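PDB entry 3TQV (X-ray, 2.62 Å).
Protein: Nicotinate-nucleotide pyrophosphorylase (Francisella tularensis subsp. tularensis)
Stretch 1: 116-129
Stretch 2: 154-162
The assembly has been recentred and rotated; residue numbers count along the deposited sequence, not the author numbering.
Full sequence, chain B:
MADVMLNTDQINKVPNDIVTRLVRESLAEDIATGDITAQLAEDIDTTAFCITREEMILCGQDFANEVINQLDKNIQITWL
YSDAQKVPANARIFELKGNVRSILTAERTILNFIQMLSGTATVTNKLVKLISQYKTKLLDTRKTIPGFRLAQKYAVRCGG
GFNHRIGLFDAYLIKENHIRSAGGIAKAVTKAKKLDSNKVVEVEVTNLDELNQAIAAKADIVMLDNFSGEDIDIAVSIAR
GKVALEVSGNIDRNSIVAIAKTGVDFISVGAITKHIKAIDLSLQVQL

Stretch 1 116-129: MLSGTATVTNKLVK
Stretch 2, residues 154-162: YAVRCGGGF

How do the two stretches lie against each other? Stretch 1 is helical throughout, part of a longer helix; stretch 2 enters as a helix and unwinds into a glycine-rich turn. The axes cross at -44°, running in broadly the same direction, and approach to 7.3 Å. The register is set by Ala-121 and Gly-159, whose CA atoms lie 4.4 Å apart.

What packs at the start of stretch 1? Leu-117 (m, t) points its CB sideways, and its O lies 3.6 Å from Ala-155 CB. Thr-120 (m) points toward stretch 2, with CG2 3.4 Å from Ala-155 CB and 3.9 Å from Val-156 CG2. Thr-120 O accepts a 2.9 Å hydrogen bond from Thr-124 OG1.

Why can the backbones come so close at Ala-121? Both partners are small. Ala-121 CB sits 3.5 Å from Ala-155 O and 4.2 Å from Cys-158 CB, while Gly-159 CA makes a CA-H...O contact of 3.6 Å with Ala-121 O. A CB on Gly-159 would stand 2.3 Å from Ala-121 O and 3.0 Å from Thr-124 CB, both clashes.

How does the rest of stretch 1 meet the turn? Thr-124 (m) places CG2 3.5 Å from Val-156 O and 3.5 Å from Gly-161 N, two atoms themselves joined by a 2.9 Å backbone hydrogen bond. Gly-160 (phi 122°, psi -13°) is the first residue to leave helical phi/psi, in a Schellman motif; Gly-161 (-87°, 155°) then extends. Asn-125 (t) brings its CA 3.1 Å from Gly-159 O, a CA-H...O contact. Val-128 (t) points toward the turn, its CG2 3.8 Å from Gly-159 O and 3.9 Å from Gly-160 C. With no clear hydrogen bond across the stretches, close packing and CA-H...O contacts characterize the interface.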

HETATM    1  N   MSE B 116      -5.557  -0.976   6.092  1.00 24.81           N
HETATM    2  CA  MSE B 116      -5.203  -0.977   4.703  1.00 23.89           C
HETATM    3  C   MSE B 116      -6.393  -1.381   3.853  1.00 26.94           C
HETATM    4  O   MSE B 116      -6.856  -0.614   3.004  1.00 26.74           O
HETATM    5  CB  MSE B 116      -4.053  -1.944   4.489  1.00 24.80           C
HETATM    6  CG  MSE B 116      -3.472  -1.878   3.109  1.00 23.39           C
HETATM    7 SE   MSE B 116      -2.542  -3.516   2.708  1.00 23.00          SE
HETATM    8  CE  MSE B 116      -2.409  -3.286   0.778  1.00 22.07           C
ATOM      9  N   LEU B 117      -6.889  -2.588   4.103  1.00 23.99           N
ATOM     10  CA  LEU B 117      -7.958  -3.161   3.301  1.00 26.39           C
ATOM     11  C   LEU B 117      -9.250  -2.384   3.443  1.00 22.97           C
ATOM     12  O   LEU B 117      -9.977  -2.202   2.469  1.00 22.84           O
ATOM     13  CB  LEU B 117      -8.163  -4.634   3.661  1.00 28.54           C
ATOM     14  CG  LEU B 117      -6.889  -5.451   3.406  1.00 26.12           C
ATOM     15  CD1 LEU B 117      -6.994  -6.865   3.964  1.00 25.94           C
ATOM     16  CD2 LEU B 117      -6.541  -5.463   1.920  1.00 21.05           C
ATOM     17  N   SER B 118      -9.536  -1.916   4.651  1.00 15.39           N
ATOM     18  CA  SER B 118     -10.726  -1.109   4.856  1.00 12.70           C
ATOM     19  C   SER B 118     -10.494   0.202   4.140  1.00 11.07           C
ATOM     20  O   SER B 118     -11.430   0.833   3.648  1.00 13.76           O
ATOM     21  CB  SER B 118     -10.971  -0.857   6.340  1.00 11.94           C
ATOM     22  OG  SER B 118     -11.128  -2.069   7.043  1.00 10.80           O
ATOM     23  N   GLY B 119      -9.235   0.613   4.084  1.00 13.16           N
ATOM     24  CA  GLY B 119      -8.882   1.802   3.342  1.00 11.08           C
ATOM     25  C   GLY B 119      -9.308   1.622   1.899  1.00 10.17           C
ATOM     26  O   GLY B 119     -10.123   2.391   1.369  1.00 10.36           O
ATOM     27  N   THR B 120      -8.753   0.593   1.269  1.00  8.78           N
ATOM     28  CA  THR B 120      -9.111   0.263  -0.091  1.00 10.75           C
ATOM     29  C   THR B 120     -10.612   0.147  -0.296  1.00 14.16           C
ATOM     30  O   THR B 120     -11.138   0.683  -1.269  1.00 12.90           O
ATOM     31  CB  THR B 120      -8.412  -1.005  -0.577  1.00  8.23           C
ATOM     32  OG1 THR B 120      -7.019  -0.730  -0.738  1.00 13.56           O
ATOM     33  CG2 THR B 120      -8.988  -1.456  -1.936  1.00  9.03           C
ATOM     34  N   ALA B 121     -11.311  -0.536   0.604  1.00 11.78           N
ATOM     35  CA  ALA B 121     -12.762  -0.711   0.435  1.00 15.66           C
ATOM     36  C   ALA B 121     -13.477   0.627   0.505  1.00 14.08           C
ATOM     37  O   ALA B 121     -14.348   0.918  -0.305  1.00 17.23           O
ATOM     38  CB  ALA B 121     -13.329  -1.678   1.464  1.00 19.58           C
ATOM     39  N   THR B 122     -13.083   1.449   1.466  1.00  9.24           N
ATOM     40  CA  THR B 122     -13.673   2.774   1.667  1.00  9.16           C
ATOM     41  C   THR B 122     -13.460   3.741   0.482  1.00  6.85           C
ATOM     42  O   THR B 122     -14.355   4.525   0.141  1.00 10.60           O
ATOM     43  CB  THR B 122     -13.148   3.390   2.988  1.00  8.44           C
ATOM     44  OG1 THR B 122     -13.385   2.463   4.061  1.00  8.95           O
ATOM     45  CG2 THR B 122     -13.802   4.746   3.295  1.00 11.17           C
ATOM     46  N   VAL B 123     -12.294   3.688  -0.156  1.00 10.53           N
ATOM     47  CA  VAL B 123     -12.082   4.481  -1.369  1.00 10.02           C
ATOM     48  C   VAL B 123     -13.105   4.080  -2.423  1.00 10.62           C
ATOM     49  O   VAL B 123     -13.724   4.912  -3.082  1.00 11.92           O
ATOM     50  CB  VAL B 123     -10.717   4.193  -2.022  1.00  7.56           C
ATOM     51  CG1 VAL B 123     -10.461   5.202  -3.122  1.00 10.05           C
ATOM     52  CG2 VAL B 123      -9.625   4.201  -0.995  1.00 13.98           C
ATOM     53  N   THR B 124     -13.238   2.775  -2.596  1.00  7.94           N
ATOM     54  CA  THR B 124     -14.089   2.249  -3.630  1.00 11.62           C
ATOM     55  C   THR B 124     -15.493   2.758  -3.351  1.00 13.80           C
ATOM     56  O   THR B 124     -16.078   3.490  -4.160  1.00 10.55           O
ATOM     57  CB  THR B 124     -14.044   0.709  -3.629  1.00 14.04           C
ATOM     58  OG1 THR B 124     -12.677   0.291  -3.700  1.00 10.41           O
ATOM     59  CG2 THR B 124     -14.834   0.128  -4.805  1.00 10.99           C
ATOM     60  N   ASN B 125     -16.013   2.415  -2.178  1.00 15.31           N
ATOM     61  CA  ASN B 125     -17.337   2.871  -1.853  1.00 13.76           C
ATOM     62  C   ASN B 125     -17.592   4.361  -2.139  1.00 15.35           C
ATOM     63  O   ASN B 125     -18.640   4.712  -2.691  1.00 18.50           O
ATOM     64  CB  ASN B 125     -17.740   2.513  -0.428  1.00 15.39           C
ATOM     65  CG  ASN B 125     -19.231   2.632  -0.230  1.00 24.11           C
ATOM     66  OD1 ASN B 125     -19.999   1.967  -0.928  1.00 21.96           O
ATOM     67  ND2 ASN B 125     -19.657   3.501   0.687  1.00 30.75           N
ATOM     68  N   LYS B 126     -16.669   5.242  -1.766  1.00 15.99           N
ATOM     69  CA  LYS B 126     -16.867   6.640  -2.131  1.00 20.81           C
ATOM     70  C   LYS B 126     -17.232   6.774  -3.613  1.00 18.22           C
ATOM     71  O   LYS B 126     -18.323   7.218  -3.950  1.00 16.40           O
ATOM     72  CB  LYS B 126     -15.657   7.513  -1.770  1.00 15.31           C
ATOM     73  CG  LYS B 126     -15.780   8.178  -0.403  1.00 27.99           C
ATOM     74  CD  LYS B 126     -14.453   8.146   0.362  1.00 32.96           C
ATOM     75  CE  LYS B 126     -14.628   8.456   1.849  1.00 46.75           C
ATOM     76  NZ  LYS B 126     -13.375   8.139   2.616  1.00 38.47           N
ATOM     77  N   LEU B 127     -16.323   6.373  -4.492  1.00 15.04           N
ATOM     78  CA  LEU B 127     -16.560   6.458  -5.930  1.00 14.89           C
ATOM     79  C   LEU B 127     -17.903   5.869  -6.295  1.00 15.45           C
ATOM     80  O   LEU B 127     -18.629   6.447  -7.083  1.00 15.64           O
ATOM     81  CB  LEU B 127     -15.455   5.746  -6.708  1.00 13.79           C
ATOM     82  CG  LEU B 127     -14.073   6.353  -6.461  1.00 12.04           C
ATOM     83  CD1 LEU B 127     -13.153   6.083  -7.622  1.00 12.41           C
ATOM     84  CD2 LEU B 127     -14.213   7.846  -6.252  1.00 14.44           C
ATOM     85  N   VAL B 128     -18.238   4.726  -5.707  1.00 17.56           N
ATOM     86  CA  VAL B 128     -19.501   4.069  -6.009  1.00 18.41           C
ATOM     87  C   VAL B 128     -20.699   4.937  -5.633  1.00 20.98           C
ATOM     88  O   VAL B 128     -21.605   5.142  -6.446  1.00 19.63           O
ATOM     89  CB  VAL B 128     -19.616   2.667  -5.361  1.00 17.79           C
ATOM     90  CG1 VAL B 128     -20.834   1.933  -5.914  1.00 21.84           C
ATOM     91  CG2 VAL B 128     -18.372   1.851  -5.639  1.00 20.41           C
ATOM     92  N   LYS B 129     -20.717   5.457  -4.414  1.00 23.86           N
ATOM     93  CA  LYS B 129     -21.808   6.348  -4.054  1.00 23.23           C
ATOM     94  C   LYS B 129     -21.859   7.549  -5.007  1.00 25.67           C
ATOM     95  O   LYS B 129     -22.941   8.059  -5.326  1.00 29.36           O
ATOM     96  CB  LYS B 129     -21.740   6.777  -2.584  1.00 22.44           C
ATOM     97  CG  LYS B 129     -21.946   5.617  -1.581  1.00 29.75           C
ATOM     98  CD  LYS B 129     -23.406   5.078  -1.553  1.00 33.75           C
ATOM     99  CE  LYS B 129     -23.537   3.579  -1.990  1.00 31.58           C
ATOM    100  NZ  LYS B 129     -23.669   3.317  -3.484  1.00 23.60           N
ATOM    101  N   TYR B 154     -10.534  -8.262  -3.451  1.00 16.74           N
ATOM    102  CA  TYR B 154     -11.533  -8.506  -2.426  1.00 20.73           C
ATOM    103  C   TYR B 154     -12.009  -7.185  -1.786  1.00 21.87           C
ATOM    104  O   TYR B 154     -13.211  -6.937  -1.667  1.00 19.97           O
ATOM    105  CB  TYR B 154     -10.991  -9.490  -1.374  1.00 16.76           C
ATOM    106  CG  TYR B 154     -11.950  -9.777  -0.259  1.00 22.15           C
ATOM    107  CD1 TYR B 154     -13.117 -10.488  -0.489  1.00 25.98           C
ATOM    108  CD2 TYR B 154     -11.700  -9.321   1.035  1.00 27.77           C
ATOM    109  CE1 TYR B 154     -14.008 -10.737   0.527  1.00 22.77           C
ATOM    110  CE2 TYR B 154     -12.589  -9.572   2.068  1.00 26.86           C
ATOM    111  CZ  TYR B 154     -13.745 -10.279   1.804  1.00 23.05           C
ATOM    112  OH  TYR B 154     -14.644 -10.536   2.825  1.00 21.57           O
ATOM    113  N   ALA B 155     -11.074  -6.331  -1.383  1.00 28.12           N
ATOM    114  CA  ALA B 155     -11.451  -5.054  -0.791  1.00 27.55           C
ATOM    115  C   ALA B 155     -12.343  -4.281  -1.741  1.00 25.17           C
ATOM    116  O   ALA B 155     -13.341  -3.698  -1.340  1.00 28.11           O
ATOM    117  CB  ALA B 155     -10.218  -4.232  -0.447  1.00 20.67           C
ATOM    118  N   VAL B 156     -11.980  -4.274  -3.010  1.00 13.67           N
ATOM    119  CA  VAL B 156     -12.724  -3.485  -3.970  1.00 14.91           C
ATOM    120  C   VAL B 156     -14.152  -4.017  -4.080  1.00 16.76           C
ATOM    121  O   VAL B 156     -15.113  -3.246  -4.074  1.00 17.03           O
ATOM    122  CB  VAL B 156     -12.020  -3.434  -5.342  1.00 15.89           C
ATOM    123  CG1 VAL B 156     -12.943  -2.865  -6.383  1.00 15.82           C
ATOM    124  CG2 VAL B 156     -10.737  -2.599  -5.253  1.00  9.55           C
ATOM    125  N   ARG B 157     -14.296  -5.335  -4.163  1.00 22.88           N
ATOM    126  CA  ARG B 157     -15.615  -5.943  -4.112  1.00 22.56           C
ATOM    127  C   ARG B 157     -16.320  -5.541  -2.820  1.00 27.66           C
ATOM    128  O   ARG B 157     -17.474  -5.119  -2.855  1.00 23.09           O
ATOM    129  CB  ARG B 157     -15.522  -7.460  -4.242  1.00 24.41           C
ATOM    130  CG  ARG B 157     -15.281  -7.946  -5.671  1.00 23.51           C
ATOM    131  CD  ARG B 157     -16.518  -7.766  -6.536  1.00 20.66           C
ATOM    132  NE  ARG B 157     -17.670  -8.329  -5.856  1.00 29.53           N
ATOM    133  CZ  ARG B 157     -18.794  -7.666  -5.606  1.00 29.29           C
ATOM    134  NH1 ARG B 157     -18.935  -6.407  -6.011  1.00 23.54           N
ATOM    135  NH2 ARG B 157     -19.781  -8.275  -4.959  1.00 26.21           N
ATOM    136  N   CYS B 158     -15.619  -5.640  -1.690  1.00 23.94           N
ATOM    137  CA  CYS B 158     -16.196  -5.270  -0.397  1.00 20.31           C
ATOM    138  C   CYS B 158     -16.814  -3.870  -0.394  1.00 19.33           C
ATOM    139  O   CYS B 158     -17.759  -3.596   0.358  1.00 16.51           O
ATOM    140  CB  CYS B 158     -15.163  -5.392   0.724  1.00 16.26           C
ATOM    141  SG  CYS B 158     -14.903  -7.082   1.275  1.00 19.65           S
ATOM    142  N   GLY B 159     -16.285  -2.994  -1.241  1.00 28.45           N
ATOM    143  CA  GLY B 159     -16.702  -1.605  -1.260  1.00 24.48           C
ATOM    144  C   GLY B 159     -17.717  -1.234  -2.325  1.00 22.58           C
ATOM    145  O   GLY B 159     -18.181  -0.101  -2.363  1.00 23.04           O
ATOM    146  N   GLY B 160     -18.063  -2.166  -3.206  1.00 15.65           N
ATOM    147  CA  GLY B 160     -19.070  -1.879  -4.209  1.00 14.46           C
ATOM    148  C   GLY B 160     -18.563  -2.065  -5.624  1.00 17.21           C
ATOM    149  O   GLY B 160     -19.343  -2.123  -6.586  1.00 15.63           O
ATOM    150  N   GLY B 161     -17.247  -2.180  -5.748  1.00 11.43           N
ATOM    151  CA  GLY B 161     -16.625  -2.272  -7.052  1.00 15.32           C
ATOM    152  C   GLY B 161     -16.570  -3.694  -7.551  1.00 20.24           C
ATOM    153  O   GLY B 161     -16.581  -4.621  -6.756  1.00 17.88           O
ATOM    154  N   PHE B 162     -16.516  -3.858  -8.869  1.00 20.60           N
ATOM    155  CA  PHE B 162     -16.385  -5.175  -9.474  1.00 22.61           C
ATOM    156  C   PHE B 162     -14.993  -5.366 -10.113  1.00 23.31           C
ATOM    157  O   PHE B 162     -14.313  -4.391 -10.496  1.00 19.63           O
ATOM    158  CB  PHE B 162     -17.499  -5.433 -10.504  1.00 19.57           C
ATOM    159  CG  PHE B 162     -18.900  -5.281  -9.957  1.00 22.62           C
ATOM    160  CD1 PHE B 162     -19.577  -6.369  -9.422  1.00 25.53           C
ATOM    161  CD2 PHE B 162     -19.542  -4.051  -9.986  1.00 19.90           C
ATOM    162  CE1 PHE B 162     -20.875  -6.229  -8.913  1.00 22.62           C
ATOM    163  CE2 PHE B 162     -20.822  -3.906  -9.486  1.00 22.57           C
ATOM    164  CZ  PHE B 162     -21.495  -5.001  -8.953  1.00 22.86           C
TER